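PDB 3EKI: high affinity transport system protein p37 from Mycoplasma hyorhinis, which serves as the extracytoplasmic thiamine-diphosphate-binding lipoprotein of a high-affinity transport system in the mycoplasma cell membrane. Local coordinates for residues D169-V172 with K173-K176; K156-D159 with K160-V163. All blocks are in the same frame, centred on the assembly; numbering follows the deposited sequence.

How the interactions relate
The two contacts follow each other along the chain: 156-163 belongs to the connection that leaves strand 141-152, and that connection runs into helix 170-184, whose start is formed by residues 169-176. Interaction 1 is largely buried and rests on backbone hydrogen bonds with a carboxylate cap; interaction 2 lies at the surface and is made of charged side chains, a tight turn and one aromatic ring. Their centres are 9 Å apart and they meet directly. Asp169 OD2 stands 2.8 Å from Val163 N, a probable hydrogen bond, while Leu171 CD2 packs 3.5 Å from Lys160 O, so the helix start is fitted against the loop that precedes it.

Interaction 1. Residues D169-V172 with K173-K176; sequences DPLV and KIAK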
loop_
_atom_site.group_PDB
_atom_site.type_symbol
_atom_site.label_atom_id
_atom_site.label_comp_id
_atom_site.label_asym_id
_atom_site.label_seq_id
_atom_site.Cartn_x
_atom_site.Cartn_y
_atom_site.Cartn_z
ATOM N N ASP A 169 -8.931 0.020 22.626
ATOM C CA ASP A 169 -8.891 -0.756 21.382
ATOM C C ASP A 169 -7.482 -0.656 20.803
ATOM O O ASP A 169 -6.972 0.460 20.738
ATOM C CB ASP A 169 -9.973 -0.210 20.454
ATOM C CG ASP A 169 -10.138 -1.019 19.181
ATOM O OD1 ASP A 169 -9.148 -1.021 18.415
ATOM O OD2 ASP A 169 -11.209 -1.616 18.953
ATOM N N PRO A 170 -6.876 -1.760 20.385
ATOM C CA PRO A 170 -5.514 -1.696 19.855
ATOM C C PRO A 170 -5.387 -0.777 18.640
ATOM O O PRO A 170 -4.344 -0.154 18.467
ATOM C CB PRO A 170 -5.213 -3.137 19.435
ATOM C CG PRO A 170 -6.502 -3.859 19.451
ATOM C CD PRO A 170 -7.433 -3.127 20.371
ATOM N N LEU A 171 -6.417 -0.679 17.828
ATOM C CA LEU A 171 -6.363 0.166 16.628
ATOM C C LEU A 171 -6.468 1.645 16.998
ATOM O O LEU A 171 -5.965 2.544 16.317
ATOM C CB LEU A 171 -7.463 -0.246 15.645
ATOM C CG LEU A 171 -7.446 -1.716 15.200
ATOM C CD1 LEU A 171 -8.438 -1.906 14.062
ATOM C CD2 LEU A 171 -6.035 -2.148 14.827
ATOM N N VAL A 172 -7.162 1.912 18.102
ATOM C CA VAL A 172 -7.268 3.265 18.619
ATOM C C VAL A 172 -5.961 3.665 19.271
ATOM O O VAL A 172 -5.526 4.822 19.133
ATOM C CB VAL A 172 -8.449 3.415 19.599
ATOM C CG1 VAL A 172 -8.437 4.799 20.225
ATOM C CG2 VAL A 172 -9.748 3.169 18.846
ATOM N N LYS A 173 -5.312 2.739 19.948
ATOM C CA LYS A 173 -4.004 3.009 20.550
ATOM C C LYS A 173 -2.984 3.367 19.473
ATOM O O LYS A 173 -2.170 4.288 19.641
ATOM C CB LYS A 173 -3.564 1.801 21.376
ATOM C CG LYS A 173 -4.458 1.580 22.601
ATOM C CD LYS A 173 -3.859 0.470 23.452
ATOM C CE LYS A 173 -4.777 -0.736 23.521
ATOM N NZ LYS A 173 -4.023 -1.997 23.768
ATOM N N ILE A 174 -2.995 2.668 18.341
ATOM C CA ILE A 174 -2.057 3.086 17.275
ATOM C C ILE A 174 -2.352 4.482 16.769
ATOM O O ILE A 174 -1.489 5.317 16.497
ATOM C CB ILE A 174 -2.085 2.067 16.112
ATOM C CG1 ILE A 174 -1.540 0.692 16.507
ATOM C CG2 ILE A 174 -1.330 2.635 14.931
ATOM C CD1 ILE A 174 -1.948 -0.464 15.618
ATOM N N ALA A 175 -3.648 4.820 16.632
ATOM C CA ALA A 175 -4.045 6.165 16.193
ATOM C C ALA A 175 -3.509 7.216 17.176
ATOM O O ALA A 175 -3.063 8.293 16.775
ATOM C CB ALA A 175 -5.542 6.264 16.020
ATOM N N LYS A 176 -3.546 6.923 18.468
ATOM C CA LYS A 176 -3.031 7.906 19.426
ATOM C C LYS A 176 -1.525 8.054 19.281
ATOM O O LYS A 176 -1.027 9.174 19.436
ATOM C CB LYS A 176 -3.482 7.508 20.832
ATOM C CG LYS A 176 -4.990 7.687 20.979
ATOM C CD LYS A 176 -5.566 7.101 22.245
ATOM C CE LYS A 176 -6.951 7.651 22.545
ATOM N NZ LYS A 176 -6.907 8.796 23.497
#
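The first turn of helix 170-184 is built here, with Asp169 at the N-cap and Lys173 closing the opening backbone bond. Lys173 N donates to Asp169 O at 2.9 Å, and the N-H...O angle of 157° marks a well-directed i to i+4 bond. Ile174 N to Pro170 O, Ala175 N to Leu171 O and Lys176 N to Val172 O continue the same spacing, Ala175 N to Leu171 O being the longest at 3.3 Å, with its donor above the carbonyl plane. Ahead of them, Asp169 OD1 accepts from Leu171 N at 2.8 Å. A first torsion of -174°, which sets CG opposite the backbone N, carries the carboxylate to that amide. Its other oxygen, OD2, is held by the backbone N-H groups of Val163, Asp164 and Gly165, so this buried carboxylate is gripped through both oxygens.

Side chains follow the turn. Val172 and Lys176 run side by side in the same direction, and CG1 of Val172 meets CE of Lys176 at 4.0 Å. Lys173 lays its methylenes back over the N-terminal end, CG reaching 3.3 Å from Asp169 O; the bend at chi3 (-116°) keeps CE near the same carbonyl. On another side, Leu171 CD2 only grazes Ile174 CD1, at 4.5 Å. Leu171 and Val172 touch Ile336, and Ala175 touches Ala334, which seats this turn on strand 331-337. The aspartate cap, the proline at the first helical position and the i to i+4 ladder together are characteristic of a capped alpha-helix N-terminus.

Interaction 2. Residues K156-D159 with K160-V163; sequences KEKD and KFYV
Glu157 and Lys160 join across a tight turn by a salt bridge in which Lys160 NZ lies 2.6 Å from Glu157 OE1. The ammonium comes from above the carboxylate plane, well out of it, and the two side chains run at a slant to one another. Lys160 gets there by folding: its chi2 of -71° bends the chain, and the extended end then brings CE to 3.8 Å from Glu157 CB. Glu157, by contrast, is straight beyond CG.

The backbone beneath is an inverse gamma turn centred on Asp159. Lys160 N donates to Lys158 O at 2.7 Å, and the C=O...N angle of 98° shows how sharply the chain folds back to close this three-residue turn. Carbonyls here have further partners: Arg216 NH1 bonds to Lys160 O, and its NH2 bonds weakly to Lys158 O.

From the centre of the turn Asp159 lies beside Phe161, just beyond it, and the two side chains point the same way. Their carboxylate and ring planes are 42° apart, and Asp159 CA comes 3.8 Å from Phe161 CE1, obliquely to the ring. The Asp159 carboxylate also receives Lys158 NZ, which meets OD1 at 2.9 Å nearly end-on to the C-O bond; the same ammonium comes obliquely to 4.2 Å from Phe161 CZ. Lys400 adds a cation-pi contact to Phe161.

Two lysine-carboxylate pairs thus accompany the turn, one joining Glu157 to Lys160 across it and one between the adjacent Lys158 and Asp159. Each sets opposite charges together, so these four charges are probably balanced locally, whereas Lys156 takes its partner, Asp207, from outside the loop.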
loop_
_atom_site.group_PDB
_atom_site.type_symbol
_atom_site.label_atom_id
_atom_site.label_comp_id
_atom_site.label_asym_id
_atom_site.label_seq_id
_atom_site.Cartn_x
_atom_site.Cartn_y
_atom_site.Cartn_z
ATOM N N LYS A 156 4.489 -1.813 14.839
ATOM C CA LYS A 156 5.473 -2.868 14.574
ATOM C C LYS A 156 4.945 -4.298 14.756
ATOM O O LYS A 156 5.654 -5.269 14.492
ATOM C CB LYS A 156 6.718 -2.661 15.442
ATOM C CG LYS A 156 7.273 -1.247 15.403
ATOM C CD LYS A 156 8.599 -1.153 16.144
ATOM C CE LYS A 156 8.982 0.293 16.406
ATOM N NZ LYS A 156 10.460 0.470 16.492
ATOM N N GLU A 157 3.701 -4.414 15.206
ATOM C CA GLU A 157 3.056 -5.687 15.446
ATOM C C GLU A 157 1.811 -5.884 14.582
ATOM O O GLU A 157 0.802 -5.161 14.629
ATOM C CB GLU A 157 2.677 -5.797 16.929
ATOM C CG GLU A 157 3.657 -6.565 17.781
ATOM C CD GLU A 157 3.452 -6.392 19.275
ATOM O OE1 GLU A 157 2.481 -5.751 19.724
ATOM O OE2 GLU A 157 4.295 -6.906 20.043
ATOM N N LYS A 158 1.919 -6.933 13.755
ATOM C CA LYS A 158 0.839 -7.168 12.819
ATOM C C LYS A 158 -0.497 -7.469 13.475
ATOM O O LYS A 158 -1.537 -6.922 13.087
ATOM C CB LYS A 158 1.174 -8.363 11.905
ATOM C CG LYS A 158 0.084 -8.575 10.882
ATOM C CD LYS A 158 0.314 -9.697 9.895
ATOM C CE LYS A 158 -0.971 -10.055 9.174
ATOM N NZ LYS A 158 -2.081 -10.469 10.087
ATOM N N ASP A 159 -0.468 -8.391 14.450
ATOM C CA ASP A 159 -1.749 -8.987 14.841
ATOM C C ASP A 159 -2.468 -8.155 15.899
ATOM O O ASP A 159 -2.631 -8.516 17.068
ATOM C CB ASP A 159 -1.511 -10.440 15.253
ATOM C CG ASP A 159 -1.456 -11.403 14.081
ATOM O OD1 ASP A 159 -1.623 -11.036 12.897
ATOM O OD2 ASP A 159 -1.237 -12.613 14.310
ATOM N N LYS A 160 -2.918 -6.984 15.464
ATOM C CA LYS A 160 -3.779 -6.063 16.196
ATOM C C LYS A 160 -5.020 -5.818 15.336
ATOM O O LYS A 160 -4.875 -5.368 14.193
ATOM C CB LYS A 160 -3.141 -4.723 16.517
ATOM C CG LYS A 160 -1.749 -4.712 17.099
ATOM C CD LYS A 160 -1.699 -5.208 18.527
ATOM C CE LYS A 160 -0.319 -4.972 19.140
ATOM N NZ LYS A 160 -0.079 -5.897 20.288
ATOM N N PHE A 161 -6.189 -6.136 15.874
ATOM C CA PHE A 161 -7.449 -6.047 15.184
ATOM C C PHE A 161 -8.505 -5.289 16.000
ATOM O O PHE A 161 -8.345 -5.119 17.207
ATOM C CB PHE A 161 -8.028 -7.435 14.881
ATOM C CG PHE A 161 -7.153 -8.308 14.012
ATOM C CD1 PHE A 161 -6.110 -9.020 14.588
ATOM C CD2 PHE A 161 -7.399 -8.398 12.655
ATOM C CE1 PHE A 161 -5.310 -9.837 13.802
ATOM C CE2 PHE A 161 -6.582 -9.209 11.874
ATOM C CZ PHE A 161 -5.551 -9.904 12.453
ATOM N N TYR A 162 -9.544 -4.881 15.292
ATOM C CA TYR A 162 -10.647 -4.186 15.932
ATOM C C TYR A 162 -11.212 -5.021 17.081
ATOM O O TYR A 162 -11.433 -6.226 16.990
ATOM C CB TYR A 162 -11.716 -3.852 14.864
ATOM C CG TYR A 162 -12.858 -3.088 15.513
ATOM C CD1 TYR A 162 -12.792 -1.709 15.684
ATOM C CD2 TYR A 162 -13.997 -3.718 15.971
ATOM C CE1 TYR A 162 -13.845 -1.017 16.278
ATOM C CE2 TYR A 162 -15.045 -3.069 16.577
ATOM C CZ TYR A 162 -14.947 -1.701 16.725
ATOM O OH TYR A 162 -16.004 -1.091 17.328
ATOM N N VAL A 163 -11.537 -4.329 18.168
ATOM C CA VAL A 163 -12.148 -4.970 19.334
ATOM C C VAL A 163 -13.446 -4.236 19.660
ATOM O O VAL A 163 -14.528 -4.821 19.552
ATOM C CB VAL A 163 -11.204 -5.007 20.550
ATOM C CG1 VAL A 163 -11.922 -5.651 21.736
ATOM C CG2 VAL A 163 -9.934 -5.763 20.253
#